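Local coordinates for serine-threonine phosphatase 2C (PDB 2I44), which probably removes phosphate from serine and threonine residues of proteins, as a metal-dependent phosphatase of the PP2C family, and binds calcium in this crystal, at residues P83-M91 / K104-A112; H258-L268 / D311-F320. All blocks are in the same frame, centred on the assembly; numbering follows the deposited sequence.

Contact 1. Residues P83-M91 / K104-A112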
loop_
_atom_site.group_PDB
_atom_site.type_symbol
_atom_site.label_atom_id
_atom_site.label_comp_id
_atom_site.label_asym_id
_atom_site.label_seq_id
_atom_site.Cartn_x
_atom_site.Cartn_y
_atom_site.Cartn_z
ATOM N N PRO A 83 16.849 12.596 -3.715
ATOM C CA PRO A 83 17.244 13.967 -4.040
ATOM C C PRO A 83 15.969 14.763 -4.292
ATOM O O PRO A 83 15.911 15.967 -4.057
ATOM C CB PRO A 83 18.081 13.788 -5.301
ATOM C CG PRO A 83 18.746 12.456 -5.054
ATOM C CD PRO A 83 17.581 11.623 -4.547
ATOM N N ALA A 84 14.944 14.056 -4.765
ATOM C CA ALA A 84 13.650 14.655 -5.049
ATOM C C ALA A 84 13.017 15.116 -3.741
ATOM O O ALA A 84 12.341 16.145 -3.692
ATOM C CB ALA A 84 12.749 13.637 -5.742
ATOM N N TRP A 85 13.235 14.345 -2.682
ATOM C CA TRP A 85 12.689 14.698 -1.384
ATOM C C TRP A 85 13.496 15.827 -0.754
ATOM O O TRP A 85 12.957 16.644 -0.009
ATOM C CB TRP A 85 12.665 13.481 -0.454
ATOM C CG TRP A 85 12.017 13.783 0.859
ATOM C CD1 TRP A 85 12.645 14.015 2.047
ATOM C CD2 TRP A 85 10.613 13.933 1.112
ATOM N NE1 TRP A 85 11.723 14.301 3.027
ATOM C CE2 TRP A 85 10.468 14.257 2.482
ATOM C CE3 TRP A 85 9.464 13.830 0.314
ATOM C CZ2 TRP A 85 9.221 14.475 3.073
ATOM C CZ3 TRP A 85 8.220 14.047 0.903
ATOM C CH2 TRP A 85 8.111 14.365 2.272
ATOM N N GLN A 86 14.791 15.867 -1.049
ATOM C CA GLN A 86 15.644 16.920 -0.518
ATOM C C GLN A 86 15.106 18.236 -1.060
ATOM O O GLN A 86 15.078 19.241 -0.354
ATOM C CB GLN A 86 17.092 16.726 -0.974
ATOM C CG GLN A 86 17.637 15.327 -0.678
ATOM C CD GLN A 86 19.061 15.129 -1.174
ATOM O OE1 GLN A 86 19.576 15.926 -1.962
ATOM N NE2 GLN A 86 19.700 14.051 -0.723
ATOM N N GLU A 87 14.665 18.218 -2.315
ATOM C CA GLU A 87 14.110 19.415 -2.932
ATOM C C GLU A 87 12.754 19.726 -2.311
ATOM O O GLU A 87 12.324 20.878 -2.304
ATOM C CB GLU A 87 13.962 19.241 -4.449
ATOM C CG GLU A 87 15.191 18.675 -5.125
ATOM C CD GLU A 87 15.278 19.028 -6.601
ATOM O OE1 GLU A 87 14.220 19.186 -7.258
ATOM O OE2 GLU A 87 16.416 19.141 -7.104
ATOM N N VAL A 88 12.072 18.707 -1.793
ATOM C CA VAL A 88 10.784 18.952 -1.153
ATOM C C VAL A 88 11.053 19.639 0.180
ATOM O O VAL A 88 10.352 20.573 0.570
ATOM C CB VAL A 88 10.001 17.644 -0.890
ATOM C CG1 VAL A 88 8.847 17.910 0.072
ATOM C CG2 VAL A 88 9.461 17.100 -2.190
ATOM N N THR A 89 12.083 19.173 0.872
ATOM C CA THR A 89 12.447 19.744 2.152
ATOM C C THR A 89 12.962 21.176 1.976
ATOM O O THR A 89 12.562 22.073 2.711
ATOM C CB THR A 89 13.519 18.880 2.852
ATOM O OG1 THR A 89 12.919 17.659 3.298
ATOM C CG2 THR A 89 14.104 19.605 4.059
ATOM N N GLU A 90 13.835 21.390 0.995
ATOM C CA GLU A 90 14.385 22.720 0.756
ATOM C C GLU A 90 13.310 23.756 0.450
ATOM O O GLU A 90 13.373 24.892 0.940
ATOM C CB GLU A 90 15.383 22.680 -0.399
ATOM C CG GLU A 90 16.559 21.748 -0.175
ATOM C CD GLU A 90 17.567 21.814 -1.309
ATOM O OE1 GLU A 90 18.181 22.893 -1.485
ATOM O OE2 GLU A 90 17.737 20.794 -2.020
HETATM N N MSE A 91 12.324 23.367 -0.358
HETATM C CA MSE A 91 11.246 24.276 -0.739
HETATM C C MSE A 91 10.322 24.590 0.428
HETATM O O MSE A 91 9.831 25.713 0.552
HETATM C CB MSE A 91 10.437 23.687 -1.889
HETATM C CG MSE A 91 9.439 24.669 -2.484
HETATM SE SE MSE A 91 8.478 23.905 -3.966
HETATM C CE MSE A 91 9.912 23.893 -5.263
ATOM N N LYS A 104 4.514 23.504 -7.647
ATOM C CA LYS A 104 5.641 22.616 -7.913
ATOM C C LYS A 104 5.700 21.400 -6.986
ATOM O O LYS A 104 6.220 20.350 -7.361
ATOM C CB LYS A 104 6.949 23.408 -7.812
ATOM C CG LYS A 104 6.945 24.676 -8.668
ATOM C CD LYS A 104 8.240 25.470 -8.547
ATOM C CE LYS A 104 9.388 24.777 -9.259
ATOM N NZ LYS A 104 10.668 25.535 -9.118
ATOM N N LEU A 105 5.149 21.547 -5.786
ATOM C CA LEU A 105 5.154 20.483 -4.786
ATOM C C LEU A 105 4.602 19.143 -5.278
ATOM O O LEU A 105 5.175 18.098 -4.982
ATOM C CB LEU A 105 4.393 20.939 -3.533
ATOM C CG LEU A 105 4.506 20.075 -2.268
ATOM C CD1 LEU A 105 5.968 19.887 -1.894
ATOM C CD2 LEU A 105 3.758 20.731 -1.122
ATOM N N PRO A 106 3.487 19.153 -6.033
ATOM C CA PRO A 106 2.915 17.898 -6.532
ATOM C C PRO A 106 3.867 17.032 -7.349
ATOM O O PRO A 106 3.986 15.834 -7.092
ATOM C CB PRO A 106 1.711 18.368 -7.345
ATOM C CG PRO A 106 1.263 19.569 -6.574
ATOM C CD PRO A 106 2.576 20.278 -6.309
ATOM N N GLN A 107 4.547 17.622 -8.329
ATOM C CA GLN A 107 5.470 16.839 -9.141
ATOM C C GLN A 107 6.707 16.404 -8.361
ATOM O O GLN A 107 7.297 15.363 -8.660
ATOM C CB GLN A 107 5.889 17.605 -10.402
ATOM C CG GLN A 107 4.822 17.623 -11.497
ATOM C CD GLN A 107 4.154 16.257 -11.700
ATOM O OE1 GLN A 107 2.973 16.072 -11.376
ATOM N NE2 GLN A 107 4.913 15.294 -12.229
ATOM N N LEU A 108 7.111 17.197 -7.372
ATOM C CA LEU A 108 8.264 16.837 -6.561
ATOM C C LEU A 108 7.887 15.632 -5.700
ATOM O O LEU A 108 8.685 14.713 -5.513
ATOM C CB LEU A 108 8.688 18.009 -5.676
ATOM C CG LEU A 108 9.380 19.189 -6.374
ATOM C CD1 LEU A 108 9.650 20.294 -5.364
ATOM C CD2 LEU A 108 10.689 18.717 -7.013
ATOM N N LEU A 109 6.659 15.636 -5.188
ATOM C CA LEU A 109 6.172 14.534 -4.365
ATOM C C LEU A 109 6.017 13.275 -5.212
ATOM O O LEU A 109 6.348 12.180 -4.771
ATOM C CB LEU A 109 4.827 14.890 -3.723
ATOM C CG LEU A 109 4.824 15.994 -2.665
ATOM C CD1 LEU A 109 3.391 16.259 -2.195
ATOM C CD2 LEU A 109 5.701 15.570 -1.497
ATOM N N ASP A 110 5.505 13.439 -6.427
ATOM C CA ASP A 110 5.316 12.321 -7.340
ATOM C C ASP A 110 6.663 11.649 -7.569
ATOM O O ASP A 110 6.824 10.441 -7.356
ATOM C CB ASP A 110 4.736 12.826 -8.675
ATOM C CG ASP A 110 4.674 11.743 -9.750
ATOM O OD1 ASP A 110 5.741 11.243 -10.164
ATOM O OD2 ASP A 110 3.558 11.395 -10.193
ATOM N N GLN A 111 7.636 12.446 -7.991
ATOM C CA GLN A 111 8.977 11.946 -8.262
ATOM C C GLN A 111 9.630 11.279 -7.052
ATOM O O GLN A 111 10.309 10.260 -7.187
ATOM C CB GLN A 111 9.867 13.092 -8.758
ATOM C CG GLN A 111 11.274 12.670 -9.122
ATOM C CD GLN A 111 11.301 11.692 -10.280
ATOM O OE1 GLN A 111 10.781 11.981 -11.362
ATOM N NE2 GLN A 111 11.907 10.530 -10.062
ATOM N N ALA A 112 9.435 11.850 -5.869
ATOM C CA ALA A 112 10.026 11.280 -4.661
ATOM C C ALA A 112 9.431 9.906 -4.345
ATOM O O ALA A 112 10.144 8.985 -3.948
ATOM C CB ALA A 112 9.819 12.225 -3.473
#

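Contact 2. Residues H258-L268 / D311-F320. With CA (calcium ion), chain D.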
loop_
_atom_site.group_PDB
_atom_site.type_symbol
_atom_site.label_atom_id
_atom_site.label_comp_id
_atom_site.label_asym_id
_atom_site.label_seq_id
_atom_site.Cartn_x
_atom_site.Cartn_y
_atom_site.Cartn_z
ATOM N N HIS A 258 -12.430 16.725 2.699
ATOM C CA HIS A 258 -11.804 15.417 2.867
ATOM C C HIS A 258 -11.917 14.987 4.328
ATOM O O HIS A 258 -11.407 15.655 5.232
ATOM C CB HIS A 258 -10.350 15.469 2.393
ATOM C CG HIS A 258 -10.215 15.420 0.902
ATOM N ND1 HIS A 258 -9.837 14.279 0.225
ATOM C CD2 HIS A 258 -10.502 16.340 -0.047
ATOM C CE1 HIS A 258 -9.902 14.497 -1.076
ATOM N NE2 HIS A 258 -10.304 15.740 -1.268
ATOM N N ARG A 259 -12.600 13.868 4.550
ATOM C CA ARG A 259 -12.849 13.375 5.898
ATOM C C ARG A 259 -12.010 12.198 6.366
ATOM O O ARG A 259 -11.534 12.181 7.502
ATOM C CB ARG A 259 -14.324 12.992 6.032
ATOM C CG ARG A 259 -15.287 14.145 5.854
ATOM C CD ARG A 259 -15.497 14.902 7.155
ATOM N NE ARG A 259 -16.312 16.097 6.946
ATOM C CZ ARG A 259 -15.876 17.215 6.370
ATOM N NH1 ARG A 259 -14.619 17.305 5.946
ATOM N NH2 ARG A 259 -16.703 18.244 6.208
ATOM N N VAL A 260 -11.828 11.204 5.509
ATOM C CA VAL A 260 -11.076 10.042 5.940
ATOM C C VAL A 260 -10.409 9.266 4.811
ATOM O O VAL A 260 -10.926 9.174 3.700
ATOM C CB VAL A 260 -12.000 9.098 6.743
ATOM C CG1 VAL A 260 -13.209 8.717 5.894
ATOM C CG2 VAL A 260 -11.239 7.864 7.198
HETATM N N MSE A 261 -9.234 8.731 5.109
HETATM C CA MSE A 261 -8.481 7.931 4.158
HETATM C C MSE A 261 -8.284 6.587 4.840
HETATM O O MSE A 261 -8.003 6.531 6.042
HETATM C CB MSE A 261 -7.134 8.599 3.854
HETATM C CG MSE A 261 -6.236 7.817 2.905
HETATM SE SE MSE A 261 -4.617 8.801 2.448
HETATM C CE MSE A 261 -5.057 9.243 0.624
ATOM N N ILE A 262 -8.452 5.507 4.085
ATOM C CA ILE A 262 -8.301 4.170 4.641
ATOM C C ILE A 262 -7.334 3.343 3.809
ATOM O O ILE A 262 -7.579 3.084 2.628
ATOM C CB ILE A 262 -9.660 3.420 4.687
ATOM C CG1 ILE A 262 -10.663 4.196 5.544
ATOM C CG2 ILE A 262 -9.462 2.010 5.239
ATOM C CD1 ILE A 262 -12.050 3.579 5.570
ATOM N N LEU A 263 -6.227 2.943 4.422
ATOM C CA LEU A 263 -5.259 2.103 3.735
ATOM C C LEU A 263 -5.508 0.703 4.282
ATOM O O LEU A 263 -5.551 0.509 5.499
ATOM C CB LEU A 263 -3.821 2.546 4.036
ATOM C CG LEU A 263 -3.392 3.949 3.580
ATOM C CD1 LEU A 263 -3.822 4.983 4.608
ATOM C CD2 LEU A 263 -1.875 3.997 3.397
ATOM N N ALA A 264 -5.684 -0.270 3.395
ATOM C CA ALA A 264 -5.948 -1.632 3.837
ATOM C C ALA A 264 -5.574 -2.701 2.811
ATOM O O ALA A 264 -5.459 -2.431 1.614
ATOM C CB ALA A 264 -7.424 -1.761 4.213
ATOM N N THR A 265 -5.383 -3.922 3.291
ATOM C CA THR A 265 -5.051 -5.043 2.418
ATOM C C THR A 265 -6.339 -5.635 1.849
ATOM O O THR A 265 -7.444 -5.273 2.286
ATOM C CB THR A 265 -4.287 -6.138 3.185
ATOM O OG1 THR A 265 -5.061 -6.572 4.306
ATOM C CG2 THR A 265 -2.962 -5.603 3.678
ATOM N N ASP A 266 -6.199 -6.545 0.884
ATOM C CA ASP A 266 -7.364 -7.166 0.270
ATOM C C ASP A 266 -8.121 -7.999 1.285
ATOM O O ASP A 266 -9.249 -8.420 1.043
ATOM C CB ASP A 266 -6.969 -8.016 -0.953
ATOM C CG ASP A 266 -6.053 -9.189 -0.610
ATOM O OD1 ASP A 266 -5.717 -9.393 0.575
ATOM O OD2 ASP A 266 -5.664 -9.913 -1.547
ATOM N N GLY A 267 -7.494 -8.225 2.435
ATOM C CA GLY A 267 -8.144 -8.976 3.497
ATOM C C GLY A 267 -9.405 -8.231 3.908
ATOM O O GLY A 267 -10.351 -8.815 4.455
ATOM N N LEU A 268 -9.410 -6.924 3.650
ATOM C CA LEU A 268 -10.566 -6.084 3.945
ATOM C C LEU A 268 -11.417 -5.848 2.694
ATOM O O LEU A 268 -12.639 -5.999 2.720
ATOM C CB LEU A 268 -10.133 -4.720 4.492
ATOM C CG LEU A 268 -11.283 -3.698 4.519
ATOM C CD1 LEU A 268 -12.329 -4.127 5.555
ATOM C CD2 LEU A 268 -10.761 -2.310 4.848
ATOM N N ASP A 311 -8.802 -13.981 5.556
ATOM C CA ASP A 311 -7.417 -13.720 5.181
ATOM C C ASP A 311 -6.805 -12.801 6.240
ATOM O O ASP A 311 -7.515 -12.348 7.135
ATOM C CB ASP A 311 -7.395 -13.032 3.814
ATOM C CG ASP A 311 -5.993 -12.698 3.348
ATOM O OD1 ASP A 311 -5.038 -13.380 3.783
ATOM O OD2 ASP A 311 -5.844 -11.760 2.537
ATOM N N ASN A 312 -5.501 -12.533 6.167
ATOM C CA ASN A 312 -4.920 -11.590 7.124
ATOM C C ASN A 312 -5.681 -10.303 6.791
ATOM O O ASN A 312 -5.990 -10.055 5.618
ATOM C CB ASN A 312 -3.426 -11.326 6.865
ATOM C CG ASN A 312 -2.533 -12.509 7.188
ATOM O OD1 ASN A 312 -2.861 -13.359 8.018
ATOM N ND2 ASN A 312 -1.374 -12.549 6.547
ATOM N N ILE A 313 -5.985 -9.493 7.800
ATOM C CA ILE A 313 -6.705 -8.245 7.583
ATOM C C ILE A 313 -6.006 -7.124 8.328
ATOM O O ILE A 313 -5.724 -7.238 9.517
ATOM C CB ILE A 313 -8.163 -8.316 8.095
ATOM C CG1 ILE A 313 -8.847 -9.586 7.587
ATOM C CG2 ILE A 313 -8.938 -7.089 7.613
ATOM C CD1 ILE A 313 -10.241 -9.802 8.155
ATOM N N THR A 314 -5.726 -6.041 7.616
ATOM C CA THR A 314 -5.072 -4.883 8.200
ATOM C C THR A 314 -5.745 -3.620 7.698
ATOM O O THR A 314 -5.983 -3.462 6.495
ATOM C CB THR A 314 -3.577 -4.842 7.829
ATOM O OG1 THR A 314 -2.909 -5.945 8.451
ATOM C CG2 THR A 314 -2.930 -3.542 8.292
ATOM N N ALA A 315 -6.053 -2.725 8.627
ATOM C CA ALA A 315 -6.691 -1.467 8.282
ATOM C C ALA A 315 -6.025 -0.315 9.033
ATOM O O ALA A 315 -5.725 -0.421 10.218
ATOM C CB ALA A 315 -8.179 -1.524 8.612
HETATM N N MSE A 316 -5.772 0.770 8.316
HETATM C CA MSE A 316 -5.161 1.958 8.888
HETATM C C MSE A 316 -6.110 3.085 8.503
HETATM O O MSE A 316 -6.326 3.336 7.320
HETATM C CB MSE A 316 -3.771 2.196 8.270
HETATM C CG MSE A 316 -3.010 3.401 8.832
HETATM SE SE MSE A 316 -1.275 3.696 7.971
HETATM C CE MSE A 316 -0.241 2.405 8.965
ATOM N N THR A 317 -6.697 3.739 9.501
ATOM C CA THR A 317 -7.630 4.831 9.261
ATOM C C THR A 317 -7.016 6.188 9.589
ATOM O O THR A 317 -6.393 6.362 10.631
ATOM C CB THR A 317 -8.923 4.649 10.096
ATOM O OG1 THR A 317 -8.586 4.378 11.464
ATOM C CG2 THR A 317 -9.753 3.497 9.548
ATOM N N VAL A 318 -7.198 7.147 8.687
ATOM C CA VAL A 318 -6.659 8.487 8.874
ATOM C C VAL A 318 -7.773 9.517 8.690
ATOM O O VAL A 318 -8.369 9.613 7.621
ATOM C CB VAL A 318 -5.532 8.777 7.851
ATOM C CG1 VAL A 318 -4.950 10.163 8.092
ATOM C CG2 VAL A 318 -4.447 7.708 7.951
ATOM N N PHE A 319 -8.058 10.279 9.739
ATOM C CA PHE A 319 -9.102 11.298 9.669
ATOM C C PHE A 319 -8.448 12.672 9.632
ATOM O O PHE A 319 -7.766 13.071 10.575
ATOM C CB PHE A 319 -10.036 11.190 10.881
ATOM C CG PHE A 319 -10.846 9.920 10.915
ATOM C CD1 PHE A 319 -12.112 9.869 10.338
ATOM C CD2 PHE A 319 -10.331 8.770 11.506
ATOM C CE1 PHE A 319 -12.854 8.692 10.347
ATOM C CE2 PHE A 319 -11.066 7.584 11.523
ATOM C CZ PHE A 319 -12.328 7.543 10.943
ATOM N N PHE A 320 -8.655 13.384 8.532
ATOM C CA PHE A 320 -8.082 14.704 8.355
ATOM C C PHE A 320 -8.724 15.720 9.296
ATOM O O PHE A 320 -9.831 15.516 9.790
ATOM C CB PHE A 320 -8.268 15.143 6.903
ATOM C CG PHE A 320 -7.643 14.207 5.905
ATOM C CD1 PHE A 320 -6.257 14.073 5.828
ATOM C CD2 PHE A 320 -8.439 13.444 5.056
ATOM C CE1 PHE A 320 -5.671 13.191 4.919
ATOM C CE2 PHE A 320 -7.864 12.557 4.140
ATOM C CZ PHE A 320 -6.474 12.431 4.074
HETATM CA CA CA D . -4.057 -10.702 1.534
HETATM O O HOH W 1 -11.980 13.859 9.595
HETATM O O HOH W 2 -3.877 -11.246 -0.311
HETATM O O HOH W 3 -10.785 -11.651 4.713
HETATM O O HOH W 4 -2.881 -12.241 2.342
HETATM O O HOH W 5 -4.112 -9.472 3.502
#

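Contact 1. Residues P83-M91 / K104-A112
A84 and A112 bring the two helices together at the tight end of the contact. Their CA atoms lie 5.0 Å apart. A84 CB rests on the backbone of the opposite helix, 3.8 Å from A112 CA, and also meets Q111 CG. Beside this pair, A112 CB sits at the edge of the W85 ring, near the ring plane. W85 CG is anti to the backbone N (chi1 -176°), which swings the indole across toward the partner helix. W85 CZ3 then meets L109 CD2 at 3.8 Å. V88 CG1 of the same helix lies over one face of the indole, toward its rim.

V88 divides its two methyls between neighbours. CG2 packs on L108 CB at 3.7 Å, and the two side chains run past each other in opposite directions. CG1 meets L105 CD1 at 4.0 Å, the two side chains crossing at about a right angle. Selenomethionine M91 continues the close packing. Its chain runs out extended and bends only at the last torsion (chi3 -72°). This puts CE 3.6 Å from L108 CD1.

The arrangement is an antiparallel helical hairpin with an axis angle of 148° and an approach of 8.3 Å. In the PP2C fold it lies outside one of the two main beta-sheets. L105 and L109 also reach F149 of strand 149-155, so helix 98-130 lies between that sheet and helix 83-92. L79 and I80 of helix 66-80 add to the W85 side.

Toward solvent the contact thins out. K104 is exposed and touches M91 with its carbon chain, its CB 3.9 Å from M91 CE. E87 is also exposed and crosses L108 at about a right angle, with OE1 near L108 CD2. No hydrogen bond joins the two segments; exposed Q111 turns its NE2 to D115 in its own helix.

Contact 2. Residues H258-L268 / D311-F320
R259 O is approached from the F319-F320 end of the partner strand by F320 N and F319 CA. F320 N donates over 3.3 Å from above the carbonyl plane, and the bond is bent. F319 CA makes a C-H...O contact, and a water donates to both R259 O and F320 O. R259 and V260 together face G163 in a classic beta bulge.

Beyond it the ladder is regular. M261 and V318 exchange two backbone bonds, with M261 N to V318 O at 2.8 Å. L263 and M316 do the same, and T265 N to T314 O ends the run.

These are the two central strands of one of the antiparallel sheets of the PP2C beta-sandwich. On the face with I262, V260 CG2 makes a CH-pi contact over the F319 ring face, 3.9 Å from the centroid and 19° off the normal. With chi1 at 57°, CG1 sits between the backbone N and the carbonyl carbon, and CG2 is the methyl turned to the ring. M282 of helix 274-286 packs on both residues. The other face carries M261, L263, M316 and V318, and F320 CZ reaches M261 CB at 3.9 Å.

At the far end the strands give way to the metal site. D266 OD1 and D311 OD2 bind the same calcium ion, each at 2.3 Å. The two side chains cross at about a right angle, and their carboxylate planes are turned 69° apart. D60 and three waters complete the site. G267 has no side chain where one would run into N312 O, and its CA makes a C-H...O contact with that oxygen at 3.2 Å.

Overall arrangement
After two short strands the chain lays down strand 22-29, which later borders strand 313-320, and strand 53-62, which carries D60 near its end. Helices 66-80 and 83-92 follow. Contact 1 then closes a short loop: 12 residues separate its segments, and the chain turns back into helix 98-130. Contact 2 opens much later. Its 42 intervening residues hold helices 274-286 and 291-305, which cover one face of the sheet. The contacts are in series and neither nest nor cross. Their centres are 26 Å apart. Contact 1 joins helices outside one sheet, whereas contact 2 pairs strands within the other and brings D266 and D311 to D60.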